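Long-range contacts in multisubunit Na+/H+ antiporter, A subunit (Anoxybacillus flavithermus, PDB 6Z16), which forms the A subunit of a multisubunit membrane antiporter that probably exchanges sodium ions for protons across the bacterial cell membrane: residues Trp638-Ser643 with Ala751-Ala756; Val650-Leu655 with Phe690-Ala695; Tyr684-Phe689 with Leu700-Ile705. One frame throughout, in Å; residues are numbered along the deposited sequence.

Contact 1 (Trp638-Ser643 with Ala751-Ala756); sequences WHIDLS and AFLAYA
The phenyl ring of Phe752 meets two branched side chains of the 638-643 loop with its outer atoms. Leu642 CD2 sits at the ring edge, in its plane, 3.9 Å from Phe752 CE1. Ile640 approaches obliquely from the CE2 side, its CG2 lying 3.6 Å from Phe752 CZ. Both aliphatic side chains cross that of Phe752 at about a right angle, and CZ touches the two of them. Phe752 CG is anti to the backbone N (chi1 174°), and the ring that follows ends against the loop. Ile640 is the bridging residue: CG2 meets the ring, while CD1 touches the ring's CE2 corner and lies 3.7 Å from Leu753 CD2.

The second flat group, the carboxylate of Asp641, is turned inward on its own loop. Ser643 N gives a hydrogen bond of 3.2 Å to Asp641 OD1 from above the carboxylate plane, closing an Asx turn.

Beside the apolar patch the two backbones join. Asp641 N donates to Ala756 O at 3.1 Å in a nearly straight bond (174° at the hydrogen), and Ala756 CB rests against Asp641 O. Ala756 is the first residue to leave helical geometry, and its carbonyl is thus taken up by the loop.

The contact ties the last turn of helix 734-755 to the linker between helix 613-634 and helix 650-667. Nearby, Tyr755 makes a cation-pi contact with Arg644, and Leu753 and Ala754 pack on Ile204 of a neighbouring antiporter subunit.

Contact 2 (Val650-Leu655 with Phe690-Ala695); sequences VYEVVL and FVLFRA. With PTY (phosphatidylethanolamine), chain B.
Leu692 projects into the groove between Tyr651, Glu652 and Leu655 on one side of helix 650-667. Its CG is anti to the backbone N (chi1 -170°), pushing the branched end out from the helix terminus. There CD2 lies 3.8 Å from Tyr651 CB and 4.3 Å from Leu655 CD2. Glu652 is bent at its second torsion (chi2 85°), so that CD folds aside instead of extending straight ahead. The buried carboxylate then lies beside the leucine, with Glu652 OE2 3.4 Å from Leu692 CG, and a long, weak ion pair runs from OE2 to Arg649. The methylene before it approaches the neighbouring ring obliquely, Glu652 CG standing 3.6 Å from Phe693 CZ, with carboxylate and ring planes 39° apart. Tyr651 offers Leu692 only its CB; its less well ordered ring leans away onto a phosphatidylethanolamine tail, with lipid C14 3.5 Å from Tyr651 CD1 and lipid C16 at the ring edge.

Helix 672-692 stops here in a Schellman motif with Arg694, at positive phi, as its C-prime residue. The contact thus sets the start of helix 650-667 beside the end of helix 672-692, while Phe690 and Val691 pack against the following helix 696-717.

Contact 3 (Tyr684-Phe689 with Leu700-Ile705); sequences YAVALF and LTQLVI. With K (potassium ion), chain V; PTY (phosphatidylethanolamine), chain C.
Tyr684 points the CD1 side of its ring at Leu703, whose CD2 lies at the ring edge, in plane, 3.5 Å from Tyr684 CD1; the two side chains cross at about a right angle. The other side of the ring touches a phosphatidylethanolamine tail, with lipid C24 3.6 Å from Tyr684 CD2, and the hydroxyl is hydrogen-bonded to Thr707 OG1. An alanine here would probably leave Leu703 CD2 and the lipid tail facing a gap, and Thr707 without its phenol partner. Ala685 faces the lipid as well, its CB 3.7 Å from lipid C43. Val686 borders the amide end of Gln702, which binds a potassium ion together with a polar side chain from another protein's chain. Ala687 marks the nearest backbone approach, its CA 5.7 Å from Gln702 CA. Its single methyl fits between two residues of the partner helix, Ala687 CB lying 3.8 Å from both Gln702 CG and Leu703 CD2. Gln702 CG is anti to the backbone N (chi1 -175°), which sets it over this alanine.

The axes of the two segments approach to 8.7 Å and run antiparallel (174°): a helical hairpin of two predicted transmembrane helices in the region related to MBH subunit D, with an ion site on one flank and lipid on the other.

In the fold
Contacts 2 and 3 are buried and share helix 672-692, which pairs with helix 650-667 in one and helix 696-717 in the other; their centres lie about 12 Å apart. They touch directly: Leu655 packs on Ala685, Leu688 and Phe689, and Phe690 on Gln702. Contact 1 is a surface contact, its centre about 23 Å from that of contact 2 and 29 Å from that of contact 3, and uses helix 734-755 and a loop. Its chemistry differs accordingly: a backbone hydrogen bond anchors the loop, whereas the two helix pairs meet mainly through side chains, with lipid tails alongside both and a potassium ion beside contact 3.

Contact 1 (Trp638-Ser643 with Ala751-Ala756)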
# COMPACT_ATOMS: atom_id res chain seq x y z
N TRP A 638 -23.34 0.35 -67.11
CA TRP A 638 -24.71 0.37 -66.63
C TRP A 638 -24.75 0.25 -65.11
O TRP A 638 -23.73 0.09 -64.44
CB TRP A 638 -25.52 -0.77 -67.25
CG TRP A 638 -25.77 -0.66 -68.72
CD1 TRP A 638 -25.09 -1.31 -69.71
CD2 TRP A 638 -26.77 0.13 -69.36
NE1 TRP A 638 -25.61 -0.97 -70.93
CE2 TRP A 638 -26.64 -0.08 -70.75
CE3 TRP A 638 -27.76 1.00 -68.91
CZ2 TRP A 638 -27.47 0.54 -71.68
CZ3 TRP A 638 -28.58 1.62 -69.84
CH2 TRP A 638 -28.43 1.39 -71.21
N HIS A 639 -25.98 0.32 -64.58
CA HIS A 639 -26.33 0.02 -63.19
C HIS A 639 -25.57 0.91 -62.20
O HIS A 639 -24.71 0.46 -61.44
CB HIS A 639 -26.12 -1.46 -62.87
CG HIS A 639 -26.69 -1.88 -61.55
ND1 HIS A 639 -25.98 -1.80 -60.38
CD2 HIS A 639 -27.91 -2.37 -61.22
CE1 HIS A 639 -26.73 -2.23 -59.38
NE2 HIS A 639 -27.91 -2.58 -59.87
N ILE A 640 -25.87 2.20 -62.26
CA ILE A 640 -25.47 3.12 -61.21
C ILE A 640 -26.54 3.07 -60.13
O ILE A 640 -27.66 3.54 -60.33
CB ILE A 640 -25.27 4.54 -61.73
CG1 ILE A 640 -24.13 4.57 -62.75
CG2 ILE A 640 -24.98 5.49 -60.59
CD1 ILE A 640 -22.81 4.14 -62.17
N ASP A 641 -26.21 2.46 -58.99
CA ASP A 641 -27.14 2.32 -57.88
C ASP A 641 -26.63 3.20 -56.75
O ASP A 641 -25.55 2.96 -56.20
CB ASP A 641 -27.25 0.86 -57.45
CG ASP A 641 -28.43 0.59 -56.52
OD1 ASP A 641 -29.18 1.53 -56.20
OD2 ASP A 641 -28.60 -0.58 -56.12
N LEU A 642 -27.41 4.22 -56.41
CA LEU A 642 -27.07 5.17 -55.36
C LEU A 642 -27.60 4.74 -54.00
O LEU A 642 -27.56 5.54 -53.06
CB LEU A 642 -27.60 6.55 -55.71
CG LEU A 642 -26.97 7.21 -56.94
CD1 LEU A 642 -27.73 8.46 -57.31
CD2 LEU A 642 -25.51 7.52 -56.69
N SER A 643 -28.09 3.51 -53.87
CA SER A 643 -28.68 3.07 -52.62
C SER A 643 -27.64 2.67 -51.58
O SER A 643 -27.96 2.64 -50.39
CB SER A 643 -29.62 1.89 -52.86
OG SER A 643 -30.13 1.41 -51.64
N ALA A 751 -13.58 5.28 -58.86
CA ALA A 751 -14.05 5.05 -57.49
C ALA A 751 -15.57 5.14 -57.40
O ALA A 751 -16.20 4.34 -56.70
CB ALA A 751 -13.41 6.05 -56.54
N PHE A 752 -16.18 6.07 -58.13
CA PHE A 752 -17.64 6.14 -58.12
C PHE A 752 -18.27 4.95 -58.83
O PHE A 752 -19.29 4.43 -58.37
CB PHE A 752 -18.14 7.44 -58.76
CG PHE A 752 -19.63 7.48 -58.89
CD1 PHE A 752 -20.43 7.59 -57.77
CD2 PHE A 752 -20.24 7.38 -60.13
CE1 PHE A 752 -21.80 7.61 -57.89
CE2 PHE A 752 -21.61 7.40 -60.25
CZ PHE A 752 -22.39 7.52 -59.13
N LEU A 753 -17.70 4.52 -59.96
CA LEU A 753 -18.26 3.38 -60.68
C LEU A 753 -18.10 2.08 -59.89
O LEU A 753 -18.99 1.23 -59.92
CB LEU A 753 -17.59 3.25 -62.05
CG LEU A 753 -17.99 4.26 -63.13
CD1 LEU A 753 -17.03 4.17 -64.28
CD2 LEU A 753 -19.39 3.98 -63.59
N ALA A 754 -16.99 1.93 -59.18
CA ALA A 754 -16.74 0.72 -58.42
C ALA A 754 -17.59 0.67 -57.17
O ALA A 754 -18.11 -0.39 -56.81
CB ALA A 754 -15.26 0.62 -58.06
N TYR A 755 -17.76 1.80 -56.49
CA TYR A 755 -18.47 1.79 -55.22
C TYR A 755 -19.97 1.63 -55.40
O TYR A 755 -20.65 1.13 -54.49
CB TYR A 755 -18.17 3.07 -54.45
CG TYR A 755 -18.70 3.07 -53.05
CD1 TYR A 755 -18.04 2.38 -52.05
CD2 TYR A 755 -19.87 3.74 -52.73
CE1 TYR A 755 -18.53 2.36 -50.76
CE2 TYR A 755 -20.37 3.73 -51.45
CZ TYR A 755 -19.69 3.04 -50.47
OH TYR A 755 -20.19 3.03 -49.19
N ALA A 756 -20.52 2.01 -56.55
CA ALA A 756 -21.96 2.09 -56.72
C ALA A 756 -22.46 1.14 -57.80
O ALA A 756 -23.30 1.51 -58.62
CB ALA A 756 -22.37 3.52 -57.05

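Contact 2 (Val650-Leu655 with Phe690-Ala695)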
# COMPACT_ATOMS: atom_id res chain seq x y z
N VAL A 650 -22.61 17.24 -41.48
CA VAL A 650 -22.07 18.58 -41.63
C VAL A 650 -20.57 18.63 -41.30
O VAL A 650 -19.82 19.39 -41.93
CB VAL A 650 -22.89 19.54 -40.74
CG1 VAL A 650 -22.44 20.99 -40.91
CG2 VAL A 650 -24.36 19.38 -41.04
N TYR A 651 -20.13 17.80 -40.36
CA TYR A 651 -18.75 17.84 -39.88
C TYR A 651 -17.77 17.41 -40.97
O TYR A 651 -16.71 18.03 -41.15
CB TYR A 651 -18.61 16.94 -38.66
CG TYR A 651 -19.59 17.27 -37.57
CD1 TYR A 651 -19.36 18.32 -36.71
CD2 TYR A 651 -20.75 16.52 -37.39
CE1 TYR A 651 -20.26 18.64 -35.71
CE2 TYR A 651 -21.65 16.82 -36.39
CZ TYR A 651 -21.40 17.88 -35.55
OH TYR A 651 -22.29 18.19 -34.55
N GLU A 652 -18.13 16.37 -41.72
CA GLU A 652 -17.31 15.92 -42.83
C GLU A 652 -17.29 16.94 -43.96
O GLU A 652 -16.27 17.08 -44.64
CB GLU A 652 -17.81 14.57 -43.34
CG GLU A 652 -17.60 13.41 -42.37
CD GLU A 652 -18.71 13.27 -41.35
OE1 GLU A 652 -19.67 14.06 -41.42
OE2 GLU A 652 -18.63 12.38 -40.48
N VAL A 653 -18.39 17.68 -44.15
CA VAL A 653 -18.43 18.73 -45.16
C VAL A 653 -17.45 19.85 -44.81
O VAL A 653 -16.66 20.30 -45.66
CB VAL A 653 -19.87 19.28 -45.30
CG1 VAL A 653 -19.90 20.48 -46.23
CG2 VAL A 653 -20.80 18.20 -45.81
N VAL A 654 -17.47 20.28 -43.55
CA VAL A 654 -16.60 21.37 -43.13
C VAL A 654 -15.14 20.94 -43.15
O VAL A 654 -14.25 21.69 -43.59
CB VAL A 654 -17.03 21.88 -41.74
CG1 VAL A 654 -16.11 22.98 -41.25
CG2 VAL A 654 -18.46 22.38 -41.79
N LEU A 655 -14.87 19.69 -42.76
CA LEU A 655 -13.49 19.22 -42.78
C LEU A 655 -13.00 18.98 -44.21
O LEU A 655 -11.81 19.19 -44.49
CB LEU A 655 -13.37 17.96 -41.93
CG LEU A 655 -11.96 17.44 -41.69
CD1 LEU A 655 -11.13 18.53 -41.06
CD2 LEU A 655 -12.01 16.25 -40.78
N PHE A 690 -10.04 10.50 -39.56
CA PHE A 690 -9.96 9.19 -38.93
C PHE A 690 -10.69 9.17 -37.59
O PHE A 690 -11.32 8.17 -37.24
CB PHE A 690 -8.50 8.79 -38.75
CG PHE A 690 -7.81 8.38 -40.02
CD1 PHE A 690 -8.54 7.93 -41.11
CD2 PHE A 690 -6.43 8.46 -40.13
CE1 PHE A 690 -7.91 7.56 -42.27
CE2 PHE A 690 -5.80 8.09 -41.29
CZ PHE A 690 -6.53 7.64 -42.36
N VAL A 691 -10.59 10.26 -36.83
CA VAL A 691 -11.42 10.43 -35.63
C VAL A 691 -12.89 10.43 -36.00
O VAL A 691 -13.71 9.73 -35.39
CB VAL A 691 -11.04 11.73 -34.89
CG1 VAL A 691 -12.00 11.99 -33.76
CG2 VAL A 691 -9.63 11.66 -34.36
N LEU A 692 -13.24 11.19 -37.03
CA LEU A 692 -14.64 11.41 -37.37
C LEU A 692 -15.28 10.23 -38.08
O LEU A 692 -16.50 10.08 -38.03
CB LEU A 692 -14.73 12.69 -38.20
CG LEU A 692 -16.06 13.33 -38.54
CD1 LEU A 692 -16.80 13.66 -37.28
CD2 LEU A 692 -15.74 14.59 -39.31
N PHE A 693 -14.48 9.37 -38.73
CA PHE A 693 -15.00 8.15 -39.33
C PHE A 693 -14.77 6.92 -38.46
O PHE A 693 -14.72 5.80 -38.99
CB PHE A 693 -14.40 7.91 -40.71
CG PHE A 693 -14.88 8.88 -41.75
CD1 PHE A 693 -16.20 8.88 -42.14
CD2 PHE A 693 -13.99 9.72 -42.39
CE1 PHE A 693 -16.65 9.76 -43.10
CE2 PHE A 693 -14.43 10.59 -43.36
CZ PHE A 693 -15.76 10.60 -43.72
N ARG A 694 -14.59 7.12 -37.14
CA ARG A 694 -14.60 6.07 -36.12
C ARG A 694 -13.41 5.11 -36.27
O ARG A 694 -13.58 3.90 -36.33
CB ARG A 694 -15.93 5.29 -36.11
CG ARG A 694 -17.13 5.99 -35.46
CD ARG A 694 -17.76 7.04 -36.36
NE ARG A 694 -18.99 7.59 -35.82
CZ ARG A 694 -20.19 7.09 -36.10
NH1 ARG A 694 -20.29 6.04 -36.90
NH2 ARG A 694 -21.28 7.63 -35.58
N ALA A 695 -12.20 5.67 -36.31
CA ALA A 695 -10.97 4.90 -36.42
C ALA A 695 -9.93 5.43 -35.44
O ALA A 695 -9.13 6.31 -35.79
CB ALA A 695 -10.43 4.95 -37.85
C1 PTY B . -26.39 21.99 -38.73
C2 PTY B . -28.20 26.68 -32.55
C3 PTY B . -28.79 25.89 -33.74
O4 PTY B . -26.07 22.70 -39.95
C5 PTY B . -26.76 24.11 -37.45
C6 PTY B . -25.98 22.83 -37.54
O7 PTY B . -24.57 23.19 -37.66
C8 PTY B . -23.69 22.49 -36.92
O10 PTY B . -23.99 21.53 -36.27
C11 PTY B . -22.32 23.09 -36.99
C12 PTY B . -21.27 22.10 -37.45
C13 PTY B . -19.84 22.57 -37.21
C14 PTY B . -18.81 21.64 -37.84
C15 PTY B . -17.43 21.68 -37.21
C16 PTY B . -16.56 20.50 -37.63
C17 PTY B . -15.12 20.58 -37.14
C18 PTY B . -14.36 21.77 -37.68
C19 PTY B . -12.94 21.88 -37.14
C30 PTY B . -26.99 22.68 -40.92
C31 PTY B . -26.46 23.30 -42.18
O30 PTY B . -28.09 22.22 -40.79
C32 PTY B . -26.46 22.33 -43.35
C33 PTY B . -25.51 22.75 -44.46
C34 PTY B . -24.05 22.76 -44.03
C35 PTY B . -23.12 23.46 -45.00
C36 PTY B . -21.73 23.72 -44.43
C37 PTY B . -20.84 24.57 -45.32
P1 PTY B . -26.56 24.94 -34.89
O11 PTY B . -27.80 25.93 -34.80
O12 PTY B . -25.41 25.60 -34.13
O13 PTY B . -26.91 23.58 -34.43
O14 PTY B . -26.14 24.94 -36.45
N1 PTY B . -28.35 28.12 -32.80

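Contact 3 (Tyr684-Phe689 with Leu700-Ile705)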
# COMPACT_ATOMS: atom_id res chain seq x y z
N TYR A 684 -2.75 16.31 -40.38
CA TYR A 684 -3.53 16.40 -39.15
C TYR A 684 -5.02 16.40 -39.42
O TYR A 684 -5.80 15.87 -38.62
CB TYR A 684 -3.13 17.63 -38.33
CG TYR A 684 -1.73 17.56 -37.78
CD1 TYR A 684 -1.40 16.65 -36.79
CD2 TYR A 684 -0.74 18.44 -38.19
CE1 TYR A 684 -0.13 16.58 -36.28
CE2 TYR A 684 0.53 18.38 -37.68
CZ TYR A 684 0.83 17.45 -36.72
OH TYR A 684 2.10 17.39 -36.20
N ALA A 685 -5.45 16.90 -40.57
CA ALA A 685 -6.87 16.84 -40.88
C ALA A 685 -7.30 15.48 -41.41
O ALA A 685 -8.46 15.10 -41.25
CB ALA A 685 -7.22 17.94 -41.86
N VAL A 686 -6.38 14.71 -42.02
CA VAL A 686 -6.68 13.31 -42.31
C VAL A 686 -6.83 12.52 -41.02
O VAL A 686 -7.71 11.65 -40.89
CB VAL A 686 -5.60 12.71 -43.25
CG1 VAL A 686 -5.70 11.20 -43.33
CG2 VAL A 686 -5.77 13.26 -44.65
N ALA A 687 -6.02 12.86 -40.01
CA ALA A 687 -6.20 12.29 -38.67
C ALA A 687 -7.55 12.68 -38.08
O ALA A 687 -8.19 11.88 -37.39
CB ALA A 687 -5.07 12.73 -37.76
N LEU A 688 -8.01 13.91 -38.33
CA LEU A 688 -9.32 14.31 -37.83
C LEU A 688 -10.45 13.61 -38.58
O LEU A 688 -11.51 13.34 -37.99
CB LEU A 688 -9.46 15.83 -37.88
CG LEU A 688 -10.70 16.45 -37.24
CD1 LEU A 688 -10.79 16.07 -35.77
CD2 LEU A 688 -10.66 17.95 -37.39
N PHE A 689 -10.26 13.30 -39.86
CA PHE A 689 -11.19 12.41 -40.56
C PHE A 689 -11.21 11.02 -39.94
O PHE A 689 -12.28 10.40 -39.83
CB PHE A 689 -10.83 12.26 -42.04
CG PHE A 689 -11.32 13.37 -42.92
CD1 PHE A 689 -12.67 13.53 -43.15
CD2 PHE A 689 -10.43 14.18 -43.59
CE1 PHE A 689 -13.13 14.52 -43.98
CE2 PHE A 689 -10.88 15.17 -44.43
CZ PHE A 689 -12.24 15.34 -44.63
N LEU A 700 -4.34 7.88 -33.89
CA LEU A 700 -3.15 7.94 -33.04
C LEU A 700 -1.87 7.83 -33.87
O LEU A 700 -0.97 8.70 -33.80
CB LEU A 700 -3.21 6.81 -32.01
CG LEU A 700 -4.30 6.82 -30.94
CD1 LEU A 700 -4.40 5.46 -30.29
CD2 LEU A 700 -3.99 7.85 -29.89
N THR A 701 -1.79 6.77 -34.69
CA THR A 701 -0.60 6.54 -35.50
C THR A 701 -0.42 7.63 -36.56
O THR A 701 0.72 8.02 -36.83
CB THR A 701 -0.69 5.17 -36.15
OG1 THR A 701 -1.90 5.10 -36.92
CG2 THR A 701 -0.72 4.09 -35.09
N GLN A 702 -1.52 8.15 -37.10
CA GLN A 702 -1.46 9.20 -38.10
C GLN A 702 -0.90 10.49 -37.53
O GLN A 702 -0.06 11.14 -38.16
CB GLN A 702 -2.85 9.43 -38.68
CG GLN A 702 -2.91 10.41 -39.83
CD GLN A 702 -2.34 9.83 -41.11
OE1 GLN A 702 -2.61 8.69 -41.45
NE2 GLN A 702 -1.55 10.62 -41.81
N LEU A 703 -1.33 10.87 -36.32
CA LEU A 703 -0.83 12.09 -35.68
C LEU A 703 0.66 12.00 -35.41
O LEU A 703 1.42 12.92 -35.75
CB LEU A 703 -1.59 12.35 -34.38
CG LEU A 703 -3.04 12.81 -34.47
CD1 LEU A 703 -3.69 12.67 -33.12
CD2 LEU A 703 -3.13 14.23 -34.90
N VAL A 704 1.12 10.87 -34.85
CA VAL A 704 2.54 10.76 -34.51
C VAL A 704 3.40 10.69 -35.77
O VAL A 704 4.44 11.37 -35.87
CB VAL A 704 2.78 9.56 -33.59
CG1 VAL A 704 4.26 9.37 -33.32
CG2 VAL A 704 2.07 9.80 -32.30
N ILE A 705 2.97 9.91 -36.77
CA ILE A 705 3.75 9.75 -37.99
C ILE A 705 3.79 11.03 -38.80
O ILE A 705 4.84 11.37 -39.37
CB ILE A 705 3.19 8.54 -38.76
CG1 ILE A 705 3.63 7.25 -38.06
CG2 ILE A 705 3.61 8.53 -40.22
CD1 ILE A 705 2.93 6.03 -38.53
K K V . -2.51 9.02 -44.37
C1 PTY C . 4.53 29.55 -42.62
C2 PTY C . 10.75 32.92 -43.02
C3 PTY C . 9.23 32.75 -42.77
O4 PTY C . 3.60 29.53 -43.72
C5 PTY C . 6.17 30.20 -44.43
C6 PTY C . 5.91 30.06 -42.96
O7 PTY C . 6.81 29.04 -42.44
C8 PTY C . 7.19 29.13 -41.15
O10 PTY C . 6.94 30.06 -40.45
C11 PTY C . 7.96 27.91 -40.74
C12 PTY C . 8.10 27.73 -39.24
C13 PTY C . 6.79 27.42 -38.54
C14 PTY C . 6.14 26.12 -38.98
C15 PTY C . 7.00 24.89 -38.76
C16 PTY C . 6.30 23.60 -39.15
C17 PTY C . 5.08 23.29 -38.30
C18 PTY C . 4.11 22.31 -38.94
C19 PTY C . 2.75 22.37 -38.29
C20 PTY C . 1.66 21.60 -39.00
C21 PTY C . 0.28 21.94 -38.48
C22 PTY C . 0.18 21.92 -36.96
C23 PTY C . -1.19 22.28 -36.42
C24 PTY C . -2.30 21.43 -36.98
C25 PTY C . -3.69 21.82 -36.50
C26 PTY C . -4.82 21.18 -37.28
C27 PTY C . -5.58 22.15 -38.16
C28 PTY C . -4.79 22.69 -39.33
C29 PTY C . -5.40 23.93 -39.92
C30 PTY C . 2.78 30.57 -43.85
C31 PTY C . 1.51 30.16 -44.52
O30 PTY C . 3.02 31.67 -43.43
C32 PTY C . 0.83 29.02 -43.78
C33 PTY C . -0.40 28.50 -44.48
C34 PTY C . -1.08 27.34 -43.78
C35 PTY C . -2.31 26.85 -44.52
C36 PTY C . -3.16 25.86 -43.76
C37 PTY C . -4.52 25.64 -44.39
C38 PTY C . -5.50 24.88 -43.51
C39 PTY C . -6.93 24.96 -44.00
C40 PTY C . -7.96 24.48 -42.99
C41 PTY C . -7.79 23.03 -42.57
C42 PTY C . -8.62 22.65 -41.35
C43 PTY C . -8.27 21.30 -40.77
C44 PTY C . -8.92 21.05 -39.43
P1 PTY C . 7.87 32.23 -45.01
O11 PTY C . 8.75 31.80 -43.75
O12 PTY C . 7.71 33.74 -44.94
O13 PTY C . 8.44 31.72 -46.27
O14 PTY C . 6.41 31.59 -44.72
N1 PTY C . 11.33 33.72 -41.94